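Local coordinates for protein KLLA0F20702p (Kluyveromyces lactis, PDB 5Y5A) that is the Est1 telomerase subunit of this yeast, which probably recruits telomerase to chromosome ends by binding the telomere protein Cdc13, at residues K356-I361 and M419-A424; F401-I406 and S446-Q451; M425-M430 and F496-F501; Y480-D485 and H530-Q535. All coordinates share one frame; numbering follows the deposited sequence.

Contact 1. Residues K356-I361 and M419-A424; sequences KNISMI and MFQYLA
Ile358 carries the apolar part of this contact and meets three residues of segment 419-424. Its CD1 lies 3.5 Å from CE1 of Tyr422, while its CG1 stands 4.2 Å from the centroid of the same ring, an off-centre CH-pi contact 28° from the ring normal. CG1 also packs on CB of Gln421. The gamma branches divide the work: CG1, anti to the backbone N (chi1 -166°), faces Gln421 and Tyr422, and CG2 reaches CE of Met419 at 3.7 Å. The Met419 side chain and the isoleucine run past each other in opposite senses.

This is helix-to-helix packing within the all-helical Est1 DNA/RNA binding region, whose family belongs to the TPR clan: the kinked middle of helix 339-379 rests on the first turn of helix 421-433. Tyr422 also touches Tyr354 of the long helix.

The polar part is carried by water. Ser359 OG and Gln421 NE2 make no direct bond, but one water lies 3.1 Å from Ser359 OG and accepts from Gln421 NE2 at 3.0 Å. CD of Gln421 lies over one face of the neighbouring Phe420 ring, offset toward the rim.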
loop_
_atom_site.group_PDB
_atom_site.type_symbol
_atom_site.label_atom_id
_atom_site.label_comp_id
_atom_site.label_asym_id
_atom_site.label_seq_id
_atom_site.Cartn_x
_atom_site.Cartn_y
_atom_site.Cartn_z
ATOM N N LYS A 356 15.801 15.698 -1.235
ATOM C CA LYS A 356 14.508 16.202 -0.783
ATOM C C LYS A 356 13.328 15.333 -1.236
ATOM O O LYS A 356 12.181 15.575 -0.853
ATOM C CB LYS A 356 14.315 17.633 -1.276
ATOM C CG LYS A 356 15.292 18.652 -0.678
ATOM C CD LYS A 356 15.033 20.037 -1.251
ATOM C CE LYS A 356 16.187 20.994 -0.952
ATOM N NZ LYS A 356 15.863 22.396 -1.343
ATOM N N ASN A 357 13.604 14.317 -2.047
ATOM C CA ASN A 357 12.525 13.546 -2.649
ATOM C C ASN A 357 12.627 12.050 -2.374
ATOM O O ASN A 357 11.955 11.262 -3.018
ATOM C CB ASN A 357 12.490 13.805 -4.159
ATOM C CG ASN A 357 12.241 15.276 -4.494
ATOM O OD1 ASN A 357 11.142 15.785 -4.284
ATOM N ND2 ASN A 357 13.267 15.966 -5.006
ATOM N N ILE A 358 13.443 11.670 -1.392
ATOM C CA ILE A 358 13.750 10.261 -1.153
ATOM C C ILE A 358 12.500 9.443 -0.811
ATOM O O ILE A 358 12.419 8.263 -1.133
ATOM C CB ILE A 358 14.804 10.103 -0.023
ATOM C CG1 ILE A 358 15.380 8.693 -0.003
ATOM C CG2 ILE A 358 14.218 10.463 1.334
ATOM C CD1 ILE A 358 16.111 8.293 -1.271
ATOM N N SER A 359 11.511 10.082 -0.200
ATOM C CA SER A 359 10.301 9.379 0.187
ATOM C C SER A 359 9.533 8.883 -1.041
ATOM O O SER A 359 8.947 7.802 -1.020
ATOM C CB SER A 359 9.415 10.279 1.042
ATOM O OG SER A 359 8.146 9.685 1.237
ATOM N N MET A 360 9.550 9.672 -2.112
ATOM C CA MET A 360 8.895 9.285 -3.359
ATOM C C MET A 360 9.725 8.220 -4.081
ATOM O O MET A 360 9.188 7.354 -4.787
ATOM C CB MET A 360 8.672 10.518 -4.261
ATOM C CG MET A 360 7.958 10.202 -5.582
ATOM S SD MET A 360 6.299 9.472 -5.352
ATOM C CE MET A 360 5.467 10.889 -4.650
ATOM N N ILE A 361 11.040 8.271 -3.902
ATOM C CA ILE A 361 11.906 7.282 -4.540
ATOM C C ILE A 361 11.677 5.929 -3.892
ATOM O O ILE A 361 11.650 4.889 -4.553
ATOM C CB ILE A 361 13.392 7.689 -4.446
ATOM C CG1 ILE A 361 13.656 8.886 -5.371
ATOM C CG2 ILE A 361 14.290 6.516 -4.802
ATOM C CD1 ILE A 361 14.979 9.586 -5.140
ATOM N N MET A 419 17.823 9.596 7.918
ATOM C CA MET A 419 16.785 9.129 7.012
ATOM C C MET A 419 16.797 7.604 6.902
ATOM O O MET A 419 17.763 7.012 6.417
ATOM C CB MET A 419 16.964 9.768 5.634
ATOM C CG MET A 419 16.978 11.294 5.648
ATOM S SD MET A 419 15.417 12.050 6.165
ATOM C CE MET A 419 14.306 11.519 4.865
ATOM N N PHE A 420 15.715 6.975 7.347
ATOM C CA PHE A 420 15.654 5.523 7.371
ATOM C C PHE A 420 15.645 4.953 5.960
ATOM O O PHE A 420 16.057 3.815 5.759
ATOM C CB PHE A 420 14.417 5.039 8.149
ATOM C CG PHE A 420 13.114 5.200 7.400
ATOM C CD1 PHE A 420 12.638 4.186 6.576
ATOM C CD2 PHE A 420 12.361 6.359 7.532
ATOM C CE1 PHE A 420 11.448 4.332 5.885
ATOM C CE2 PHE A 420 11.168 6.514 6.844
ATOM C CZ PHE A 420 10.710 5.498 6.016
ATOM N N GLN A 421 15.194 5.741 4.984
ATOM C CA GLN A 421 14.880 5.186 3.658
ATOM C C GLN A 421 16.072 4.575 2.933
ATOM O O GLN A 421 15.919 3.613 2.179
ATOM C CB GLN A 421 14.261 6.249 2.748
ATOM C CG GLN A 421 12.855 6.658 3.116
ATOM C CD GLN A 421 12.830 7.880 4.009
ATOM O OE1 GLN A 421 13.867 8.313 4.527
ATOM N NE2 GLN A 421 11.643 8.448 4.190
ATOM N N TYR A 422 17.251 5.144 3.147
ATOM C CA TYR A 422 18.435 4.720 2.405
ATOM C C TYR A 422 18.772 3.250 2.625
ATOM O O TYR A 422 18.855 2.489 1.664
ATOM C CB TYR A 422 19.615 5.614 2.769
ATOM C CG TYR A 422 19.403 7.008 2.247
ATOM C CD1 TYR A 422 19.361 7.245 0.877
ATOM C CD2 TYR A 422 19.198 8.074 3.105
ATOM C CE1 TYR A 422 19.157 8.506 0.377
ATOM C CE2 TYR A 422 18.983 9.356 2.607
ATOM C CZ TYR A 422 18.964 9.560 1.237
ATOM O OH TYR A 422 18.757 10.823 0.712
ATOM N N LEU A 423 18.923 2.837 3.879
ATOM C CA LEU A 423 19.219 1.435 4.160
ATOM C C LEU A 423 17.951 0.568 4.134
ATOM O O LEU A 423 18.023 -0.636 3.903
ATOM C CB LEU A 423 19.938 1.307 5.504
ATOM C CG LEU A 423 21.371 1.874 5.552
ATOM C CD1 LEU A 423 22.073 1.461 6.832
ATOM C CD2 LEU A 423 22.191 1.430 4.341
ATOM N N ALA A 424 16.793 1.182 4.354
ATOM C CA ALA A 424 15.518 0.461 4.257
ATOM C C ALA A 424 15.283 -0.059 2.845
ATOM O O ALA A 424 14.764 -1.153 2.661
ATOM C CB ALA A 424 14.358 1.349 4.681
HETATM O O HOH W 1 9.117 7.384 3.049
#

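Contact 2. Residues F401-I406 and S446-Q451; sequences FFTHLI and STSFCQ
Thr403 presses its methyl group against the backbone of the opposing helix, CG2 lying 3.5 Å from CA of Phe449. The same methyl is 3.7 Å from OG of Ser448 and sits near the plane of the Phe449 ring, at its edge. One turn on, Ile406 brings CD1 to within 3.8 Å of CE1 of Phe449, the two side chains crossing at about a right angle. CE1 also meets CD2 of Phe402 at 3.9 Å, so Phe402 and Ile406 both bear on one corner of the Phe449 ring.

The phenyl group is carried to this position by a CG anti to the backbone N (chi1 180°), and Phe399 meets the ring edge-to-face. Thr403 turns its hydroxyl to Lys400 O of its own helix, and CG2 is the branch that makes the contact. Ser446 N-caps helix 447-462, accepting a weak bond from Phe449 N to its OG.

Helices 385-410 and 447-462, both within the Est1 DNA/RNA binding region, run roughly parallel here, their local axes 29° apart and 9.2 Å at closest approach, with helix 421-433 touching Phe402 and Phe449 as well. No hydrogen bond joins the two segments, which implies that their direct association depends on the fit of methyl groups and aromatic rings.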
loop_
_atom_site.group_PDB
_atom_site.type_symbol
_atom_site.label_atom_id
_atom_site.label_comp_id
_atom_site.label_asym_id
_atom_site.label_seq_id
_atom_site.Cartn_x
_atom_site.Cartn_y
_atom_site.Cartn_z
ATOM N N PHE A 401 17.123 -0.412 -12.230
ATOM C CA PHE A 401 16.645 0.569 -11.253
ATOM C C PHE A 401 17.324 0.381 -9.897
ATOM O O PHE A 401 17.747 1.353 -9.265
ATOM C CB PHE A 401 15.126 0.457 -11.098
ATOM C CG PHE A 401 14.512 1.565 -10.297
ATOM C CD1 PHE A 401 14.131 2.749 -10.908
ATOM C CD2 PHE A 401 14.297 1.417 -8.935
ATOM C CE1 PHE A 401 13.550 3.773 -10.177
ATOM C CE2 PHE A 401 13.720 2.441 -8.193
ATOM C CZ PHE A 401 13.349 3.615 -8.814
ATOM N N PHE A 402 17.414 -0.879 -9.464
ATOM C CA PHE A 402 18.137 -1.256 -8.245
ATOM C C PHE A 402 19.572 -0.736 -8.248
ATOM O O PHE A 402 19.988 -0.028 -7.335
ATOM C CB PHE A 402 18.180 -2.782 -8.074
ATOM C CG PHE A 402 16.880 -3.403 -7.640
ATOM C CD1 PHE A 402 15.714 -2.659 -7.574
ATOM C CD2 PHE A 402 16.834 -4.748 -7.294
ATOM C CE1 PHE A 402 14.533 -3.241 -7.175
ATOM C CE2 PHE A 402 15.654 -5.336 -6.895
ATOM C CZ PHE A 402 14.497 -4.578 -6.835
ATOM N N THR A 403 20.335 -1.100 -9.274
ATOM C CA THR A 403 21.743 -0.728 -9.314
ATOM C C THR A 403 21.910 0.782 -9.418
ATOM O O THR A 403 22.871 1.345 -8.897
ATOM C CB THR A 403 22.482 -1.412 -10.477
ATOM O OG1 THR A 403 21.897 -1.016 -11.720
ATOM C CG2 THR A 403 22.375 -2.909 -10.343
ATOM N N HIS A 404 20.975 1.442 -10.086
ATOM C CA HIS A 404 20.991 2.903 -10.129
ATOM C C HIS A 404 20.774 3.470 -8.719
ATOM O O HIS A 404 21.521 4.342 -8.274
ATOM C CB HIS A 404 19.927 3.431 -11.095
ATOM C CG HIS A 404 20.012 4.903 -11.334
ATOM N ND1 HIS A 404 21.055 5.488 -12.019
ATOM C CD2 HIS A 404 19.184 5.914 -10.977
ATOM C CE1 HIS A 404 20.867 6.794 -12.076
ATOM N NE2 HIS A 404 19.736 7.077 -11.453
ATOM N N LEU A 405 19.765 2.955 -8.019
ATOM C CA LEU A 405 19.521 3.317 -6.622
ATOM C C LEU A 405 20.741 3.087 -5.749
ATOM O O LEU A 405 21.112 3.935 -4.958
ATOM C CB LEU A 405 18.361 2.515 -6.043
ATOM C CG LEU A 405 16.950 3.038 -6.274
ATOM C CD1 LEU A 405 15.974 2.295 -5.375
ATOM C CD2 LEU A 405 16.919 4.533 -6.020
ATOM N N ILE A 406 21.337 1.908 -5.870
ATOM C CA ILE A 406 22.498 1.568 -5.065
ATOM C C ILE A 406 23.697 2.452 -5.419
ATOM O O ILE A 406 24.280 3.095 -4.550
ATOM C CB ILE A 406 22.879 0.091 -5.243
ATOM C CG1 ILE A 406 21.750 -0.795 -4.716
ATOM C CG2 ILE A 406 24.205 -0.201 -4.527
ATOM C CD1 ILE A 406 21.771 -2.210 -5.235
ATOM N N SER A 446 23.223 -11.547 -12.111
ATOM C CA SER A 446 23.320 -10.158 -12.559
ATOM C C SER A 446 24.652 -9.527 -12.138
ATOM O O SER A 446 24.876 -9.287 -10.954
ATOM C CB SER A 446 22.156 -9.341 -11.996
ATOM O OG SER A 446 22.222 -7.990 -12.415
ATOM N N THR A 447 25.535 -9.262 -13.099
ATOM C CA THR A 447 26.862 -8.744 -12.773
ATOM C C THR A 447 26.777 -7.333 -12.196
ATOM O O THR A 447 27.454 -7.021 -11.216
ATOM C CB THR A 447 27.815 -8.737 -14.001
ATOM O OG1 THR A 447 27.200 -8.044 -15.093
ATOM C CG2 THR A 447 28.161 -10.161 -14.431
ATOM N N SER A 448 25.932 -6.491 -12.787
ATOM C CA SER A 448 25.780 -5.126 -12.298
ATOM C C SER A 448 25.234 -5.121 -10.874
ATOM O O SER A 448 25.735 -4.398 -10.027
ATOM C CB SER A 448 24.867 -4.317 -13.215
ATOM O OG SER A 448 23.568 -4.868 -13.234
ATOM N N PHE A 449 24.226 -5.945 -10.604
ATOM C CA PHE A 449 23.625 -5.962 -9.273
ATOM C C PHE A 449 24.582 -6.548 -8.233
ATOM O O PHE A 449 24.738 -5.995 -7.149
ATOM C CB PHE A 449 22.288 -6.729 -9.261
ATOM C CG PHE A 449 21.651 -6.770 -7.899
ATOM C CD1 PHE A 449 21.024 -5.646 -7.383
ATOM C CD2 PHE A 449 21.737 -7.905 -7.104
ATOM C CE1 PHE A 449 20.472 -5.661 -6.104
ATOM C CE2 PHE A 449 21.186 -7.927 -5.827
ATOM C CZ PHE A 449 20.556 -6.802 -5.328
ATOM N N CYS A 450 25.235 -7.657 -8.565
ATOM C CA CYS A 450 26.233 -8.242 -7.665
ATOM C C CYS A 450 27.387 -7.293 -7.400
ATOM O O CYS A 450 27.848 -7.178 -6.265
ATOM C CB CYS A 450 26.766 -9.562 -8.228
ATOM S SG CYS A 450 25.541 -10.874 -8.131
ATOM N N GLN A 451 27.854 -6.613 -8.440
ATOM C CA GLN A 451 28.888 -5.595 -8.247
ATOM C C GLN A 451 28.408 -4.505 -7.274
ATOM O O GLN A 451 29.151 -4.092 -6.381
ATOM C CB GLN A 451 29.291 -4.965 -9.583
ATOM C CG GLN A 451 30.386 -3.915 -9.456
ATOM C CD GLN A 451 31.720 -4.524 -9.051
ATOM O OE1 GLN A 451 32.322 -5.279 -9.809
ATOM N NE2 GLN A 451 32.173 -4.212 -7.841
#

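Contact 3. Residues M425-M430 and F496-F501; sequences MARIMM and FTLSDF
The guanidinium of Arg427 is covered on both faces by segment 496-501: Phe501 CE2 lies 3.5 Å above its plane, over the centre, and Leu498 CD1 is 3.6 Å from the plane on the opposite side, offset toward the rim. Phe501 approaches with its ring edge, the two planes being 78° apart, so this is an edge-on contact and not a parallel stack. At the guanidinium edge stands the Asp500 carboxylate, turned only 22° from coplanarity.

The carboxylate is gripped side-on in a bidentate salt bridge. Arg427 NE donates to Asp500 OD2 at 2.7 Å, and NH1 donates to OD1 at 2.9 Å through the syn lone pair of that oxygen; both bonds are nearly straight. A bend at chi3 (63°) swings NE toward the carboxylate, and NE and NH1 then face it together. Asp500 OD1 takes a second bond, from Phe501 N at 2.7 Å, which ties the carboxylate to its own loop. With Glu484 at NH2 and Asp485 at NH1, three acidic side chains converge on Arg427, whose positive charge probably offsets part of theirs. A leucine here would probably leave Asp500 without its two-nitrogen grip, Glu484 and Asp485 with one cationic partner fewer, and the Phe501 edge without the flat group it meets.

Through this bridge the loop between helices 483-487 and 512-515 is fastened to helix 421-433. Helix 526-546 touches Asp500 and Phe501, helix 339-379 packs on Ile428, and the bound peptide reaches Met430 and Thr497 with aromatic side chains.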
loop_
_atom_site.group_PDB
_atom_site.type_symbol
_atom_site.label_atom_id
_atom_site.label_comp_id
_atom_site.label_asym_id
_atom_site.label_seq_id
_atom_site.Cartn_x
_atom_site.Cartn_y
_atom_site.Cartn_z
ATOM N N MET A 425 15.674 0.726 1.850
ATOM C CA MET A 425 15.541 0.310 0.457
ATOM C C MET A 425 16.412 -0.910 0.167
ATOM O O MET A 425 15.988 -1.830 -0.533
ATOM C CB MET A 425 15.902 1.466 -0.497
ATOM C CG MET A 425 14.794 2.517 -0.627
ATOM S SD MET A 425 15.078 3.780 -1.890
ATOM C CE MET A 425 16.607 4.512 -1.319
ATOM N N ALA A 426 17.621 -0.929 0.717
ATOM C CA ALA A 426 18.476 -2.106 0.566
ATOM C C ALA A 426 17.854 -3.342 1.230
ATOM O O ALA A 426 17.941 -4.442 0.680
ATOM C CB ALA A 426 19.874 -1.834 1.130
ATOM N N ARG A 427 17.232 -3.170 2.400
ATOM C CA ARG A 427 16.595 -4.296 3.097
ATOM C C ARG A 427 15.485 -4.894 2.247
ATOM O O ARG A 427 15.330 -6.107 2.149
ATOM C CB ARG A 427 16.001 -3.870 4.441
ATOM C CG ARG A 427 16.986 -3.655 5.565
ATOM C CD ARG A 427 16.232 -3.409 6.858
ATOM N NE ARG A 427 15.426 -4.563 7.251
ATOM C CZ ARG A 427 14.296 -4.477 7.947
ATOM N NH1 ARG A 427 13.624 -5.576 8.272
ATOM N NH2 ARG A 427 13.833 -3.288 8.318
ATOM N N ILE A 428 14.715 -4.006 1.639
ATOM C CA ILE A 428 13.550 -4.386 0.871
ATOM C C ILE A 428 13.934 -5.167 -0.393
ATOM O O ILE A 428 13.304 -6.184 -0.721
ATOM C CB ILE A 428 12.738 -3.132 0.551
ATOM C CG1 ILE A 428 12.032 -2.678 1.826
ATOM C CG2 ILE A 428 11.758 -3.363 -0.578
ATOM C CD1 ILE A 428 11.475 -1.308 1.724
ATOM N N MET A 429 14.987 -4.716 -1.070
ATOM C CA MET A 429 15.525 -5.448 -2.212
ATOM C C MET A 429 15.900 -6.881 -1.825
ATOM O O MET A 429 15.479 -7.836 -2.470
ATOM C CB MET A 429 16.748 -4.725 -2.794
ATOM C CG MET A 429 16.452 -3.331 -3.372
ATOM S SD MET A 429 17.931 -2.575 -4.102
ATOM C CE MET A 429 17.461 -0.847 -4.167
ATOM N N MET A 430 16.677 -7.019 -0.756
ATOM C CA MET A 430 17.151 -8.324 -0.329
ATOM C C MET A 430 16.012 -9.213 0.146
ATOM O O MET A 430 15.993 -10.407 -0.134
ATOM C CB MET A 430 18.195 -8.176 0.775
ATOM C CG MET A 430 19.376 -7.325 0.363
ATOM S SD MET A 430 20.056 -7.845 -1.225
ATOM C CE MET A 430 20.564 -9.497 -0.800
ATOM N N PHE A 496 4.858 -10.957 3.352
ATOM C CA PHE A 496 3.955 -10.455 4.391
ATOM C C PHE A 496 4.708 -9.869 5.579
ATOM O O PHE A 496 4.116 -9.181 6.414
ATOM C CB PHE A 496 3.063 -11.585 4.925
ATOM C CG PHE A 496 2.329 -12.327 3.844
ATOM C CD1 PHE A 496 1.667 -11.628 2.841
ATOM C CD2 PHE A 496 2.318 -13.715 3.805
ATOM C CE1 PHE A 496 0.992 -12.297 1.827
ATOM C CE2 PHE A 496 1.638 -14.392 2.789
ATOM C CZ PHE A 496 0.975 -13.671 1.796
ATOM N N THR A 497 6.011 -10.127 5.648
ATOM C CA THR A 497 6.847 -9.531 6.690
ATOM C C THR A 497 8.318 -9.618 6.250
ATOM O O THR A 497 8.742 -10.621 5.672
ATOM C CB THR A 497 6.632 -10.167 8.093
ATOM O OG1 THR A 497 7.376 -9.446 9.080
ATOM C CG2 THR A 497 7.040 -11.645 8.110
ATOM N N LEU A 498 9.087 -8.556 6.482
ATOM C CA LEU A 498 10.511 -8.573 6.137
ATOM C C LEU A 498 11.257 -9.556 7.043
ATOM O O LEU A 498 11.399 -9.326 8.245
ATOM C CB LEU A 498 11.121 -7.175 6.252
ATOM C CG LEU A 498 10.351 -6.063 5.538
ATOM C CD1 LEU A 498 11.064 -4.719 5.664
ATOM C CD2 LEU A 498 10.114 -6.422 4.072
ATOM N N SER A 499 11.741 -10.647 6.458
ATOM C CA SER A 499 12.305 -11.747 7.231
ATOM C C SER A 499 13.849 -11.787 7.282
ATOM O O SER A 499 14.431 -12.862 7.437
ATOM C CB SER A 499 11.782 -13.076 6.674
ATOM O OG SER A 499 12.165 -13.244 5.315
ATOM N N ASP A 500 14.507 -10.636 7.156
ATOM C CA ASP A 500 15.963 -10.596 7.293
ATOM C C ASP A 500 16.377 -10.659 8.766
ATOM O O ASP A 500 17.332 -11.344 9.114
ATOM C CB ASP A 500 16.554 -9.354 6.625
ATOM C CG ASP A 500 15.767 -8.088 6.926
ATOM O OD1 ASP A 500 14.866 -8.122 7.793
ATOM O OD2 ASP A 500 16.054 -7.054 6.287
ATOM N N PHE A 501 15.659 -9.950 9.628
ATOM C CA PHE A 501 15.838 -10.112 11.066
ATOM C C PHE A 501 15.242 -11.434 11.517
ATOM O O PHE A 501 14.415 -12.019 10.816
ATOM C CB PHE A 501 15.166 -8.981 11.849
ATOM C CG PHE A 501 15.893 -7.675 11.793
ATOM C CD1 PHE A 501 16.939 -7.407 12.667
ATOM C CD2 PHE A 501 15.515 -6.701 10.886
ATOM C CE1 PHE A 501 17.603 -6.192 12.628
ATOM C CE2 PHE A 501 16.173 -5.494 10.836
ATOM C CZ PHE A 501 17.216 -5.233 11.711
#

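Contact 4. Residues Y480-D485 and H530-Q535; sequences YFYEED and HSSRVQ
A largely buried salt-bridge network of Glu483, Glu484 and Arg533 joins the start of helix 483-487 to helix 526-546, with Glu483 at its more open margin. Arg533 and Glu484 reach toward each other tip to tip, and the arginine grips the acid side-on: NE donates to OE1 of Glu484 at 2.7 Å in an almost straight bond (174°), and NH2 donates to its OE2 at 2.8 Å. The Arg533 chain is extended from CG to NE (chi3 178°), which carries NE out to this carboxylate. Both oxygens use their syn lone pairs, and the two flat groups are nearly coplanar. NH2 has a second acceptor, Glu483 OE1 at 3.1 Å, in a more bent bond that lies well out of that carboxylate's plane.

Tyr482, the N-cap residue of the short helix, flanks this pair. Its CD2 lies 3.9 Å above one face of the guanidinium, toward the rim, with the ring and guanidinium planes 52° apart, and its CB is 3.5 Å from NH2 of Arg533. At the far end of the ring, Tyr482 OH and Ser532 OG share a 2.7 Å hydrogen bond near the ring plane. The backbone N of Tyr482 donates to Asp485 OD2, a side chain of the helix's first turn.

The network continues beyond the two helices, since Glu484 is shared with Arg427 and Asp485 bridges to Arg478. A methionine in place of Arg533 would probably leave Glu483 without this cationic partner and Glu484 with less compensation for its buried charge. Leu423 of helix 421-433, and Phe420 just before it, pack on Arg533.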
loop_
_atom_site.group_PDB
_atom_site.type_symbol
_atom_site.label_atom_id
_atom_site.label_comp_id
_atom_site.label_asym_id
_atom_site.label_seq_id
_atom_site.Cartn_x
_atom_site.Cartn_y
_atom_site.Cartn_z
ATOM N N TYR A 480 11.446 -4.270 18.158
ATOM C CA TYR A 480 10.268 -3.686 17.529
ATOM C C TYR A 480 10.445 -3.498 16.027
ATOM O O TYR A 480 11.560 -3.582 15.505
ATOM C CB TYR A 480 9.921 -2.342 18.188
ATOM C CG TYR A 480 11.003 -1.279 18.093
ATOM C CD1 TYR A 480 11.044 -0.397 17.018
ATOM C CD2 TYR A 480 11.972 -1.147 19.086
ATOM C CE1 TYR A 480 12.019 0.577 16.927
ATOM C CE2 TYR A 480 12.956 -0.173 18.999
ATOM C CZ TYR A 480 12.973 0.687 17.918
ATOM O OH TYR A 480 13.947 1.661 17.824
ATOM N N PHE A 481 9.334 -3.247 15.339
ATOM C CA PHE A 481 9.344 -3.031 13.894
ATOM C C PHE A 481 9.837 -1.631 13.535
ATOM O O PHE A 481 9.580 -0.671 14.264
ATOM C CB PHE A 481 7.944 -3.245 13.309
ATOM C CG PHE A 481 7.666 -4.659 12.881
ATOM C CD1 PHE A 481 8.527 -5.689 13.227
ATOM C CD2 PHE A 481 6.548 -4.952 12.116
ATOM C CE1 PHE A 481 8.270 -6.983 12.830
ATOM C CE2 PHE A 481 6.283 -6.249 11.716
ATOM C CZ PHE A 481 7.147 -7.266 12.071
ATOM N N TYR A 482 10.541 -1.524 12.411
ATOM C CA TYR A 482 10.995 -0.232 11.904
ATOM C C TYR A 482 9.994 0.312 10.876
ATOM O O TYR A 482 9.041 -0.382 10.503
ATOM C CB TYR A 482 12.396 -0.351 11.290
ATOM C CG TYR A 482 13.456 -0.824 12.266
ATOM C CD1 TYR A 482 13.332 -0.584 13.628
ATOM C CD2 TYR A 482 14.573 -1.522 11.826
ATOM C CE1 TYR A 482 14.292 -1.023 14.523
ATOM C CE2 TYR A 482 15.543 -1.961 12.718
ATOM C CZ TYR A 482 15.393 -1.709 14.061
ATOM O OH TYR A 482 16.345 -2.147 14.948
ATOM N N GLU A 483 10.210 1.549 10.424
ATOM C CA GLU A 483 9.264 2.221 9.533
ATOM C C GLU A 483 8.944 1.374 8.315
ATOM O O GLU A 483 7.774 1.187 7.973
ATOM C CB GLU A 483 9.801 3.587 9.075
ATOM C CG GLU A 483 9.821 4.673 10.153
ATOM C CD GLU A 483 11.178 4.811 10.836
ATOM O OE1 GLU A 483 11.902 3.794 10.963
ATOM O OE2 GLU A 483 11.518 5.943 11.245
ATOM N N GLU A 484 9.983 0.853 7.667
ATOM C CA GLU A 484 9.787 0.077 6.448
ATOM C C GLU A 484 9.072 -1.249 6.742
ATOM O O GLU A 484 8.330 -1.748 5.899
ATOM C CB GLU A 484 11.124 -0.169 5.729
ATOM C CG GLU A 484 12.142 -1.025 6.493
ATOM C CD GLU A 484 13.099 -0.205 7.342
ATOM O OE1 GLU A 484 14.278 -0.611 7.457
ATOM O OE2 GLU A 484 12.675 0.844 7.883
ATOM N N ASP A 485 9.274 -1.808 7.934
ATOM C CA ASP A 485 8.558 -3.022 8.323
ATOM C C ASP A 485 7.065 -2.731 8.394
ATOM O O ASP A 485 6.244 -3.443 7.814
ATOM C CB ASP A 485 9.043 -3.558 9.681
ATOM C CG ASP A 485 10.520 -3.917 9.689
ATOM O OD1 ASP A 485 10.881 -5.002 9.200
ATOM O OD2 ASP A 485 11.320 -3.119 10.207
ATOM N N HIS A 530 19.994 2.896 12.777
ATOM C CA HIS A 530 20.863 2.833 11.603
ATOM C C HIS A 530 21.897 1.705 11.746
ATOM O O HIS A 530 22.163 0.957 10.804
ATOM C CB HIS A 530 21.561 4.179 11.389
ATOM C CG HIS A 530 22.544 4.181 10.258
ATOM N ND1 HIS A 530 23.904 4.080 10.457
ATOM C CD2 HIS A 530 22.365 4.271 8.919
ATOM C CE1 HIS A 530 24.522 4.102 9.290
ATOM N NE2 HIS A 530 23.612 4.215 8.339
ATOM N N SER A 531 22.458 1.575 12.942
ATOM C CA SER A 531 23.422 0.519 13.226
ATOM C C SER A 531 22.773 -0.861 13.080
ATOM O O SER A 531 23.341 -1.765 12.466
ATOM C CB SER A 531 24.000 0.696 14.627
ATOM O OG SER A 531 24.978 -0.289 14.890
ATOM N N SER A 532 21.569 -1.000 13.624
ATOM C CA SER A 532 20.797 -2.225 13.474
ATOM C C SER A 532 20.535 -2.590 12.004
ATOM O O SER A 532 20.628 -3.766 11.642
ATOM C CB SER A 532 19.470 -2.106 14.220
ATOM O OG SER A 532 18.620 -3.195 13.893
ATOM N N ARG A 533 20.207 -1.603 11.162
ATOM C CA ARG A 533 20.021 -1.865 9.727
ATOM C C ARG A 533 21.328 -2.280 9.052
ATOM O O ARG A 533 21.329 -3.107 8.138
ATOM C CB ARG A 533 19.440 -0.643 9.004
ATOM C CG ARG A 533 17.993 -0.333 9.356
ATOM C CD ARG A 533 17.430 0.766 8.462
ATOM N NE ARG A 533 16.028 1.036 8.760
ATOM C CZ ARG A 533 15.604 1.991 9.580
ATOM N NH1 ARG A 533 16.470 2.792 10.198
ATOM N NH2 ARG A 533 14.304 2.143 9.782
ATOM N N VAL A 534 22.436 -1.687 9.494
ATOM C CA VAL A 534 23.745 -2.025 8.954
ATOM C C VAL A 534 24.037 -3.504 9.193
ATOM O O VAL A 534 24.436 -4.227 8.276
ATOM C CB VAL A 534 24.855 -1.153 9.580
ATOM C CG1 VAL A 534 26.239 -1.735 9.291
ATOM C CG2 VAL A 534 24.750 0.280 9.063
ATOM N N GLN A 535 23.804 -3.959 10.418
ATOM C CA GLN A 535 24.048 -5.353 10.772
ATOM C C GLN A 535 23.205 -6.315 9.933
ATOM O O GLN A 535 23.723 -7.272 9.372
ATOM C CB GLN A 535 23.775 -5.572 12.257
ATOM C CG GLN A 535 24.558 -4.625 13.143
ATOM C CD GLN A 535 24.404 -4.946 14.607
ATOM O OE1 GLN A 535 23.599 -4.331 15.311
ATOM N NE2 GLN A 535 25.179 -5.914 15.083
#

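In the fold
Helix 421-433 connects most of the set: its first turn serves contact 1, its continuation serves contact 3, and side chains from it touch contacts 2 and 4. Contacts 3 and 4 lie closest, with centres about 10 Å apart, and are joined by salt bridges. Contacts 2 and 4 are farthest apart, about 22 Å between centres, and do not touch. Along the chain, contact 1 closes before contacts 3 and 4 open, whereas contacts 1 and 2, 2 and 3, and 3 and 4 interleave. An apolar region around Met425 and Leu405 adjoins a charged one at contacts 3 and 4, which border the bound peptide, presumably the Cdc13 partner.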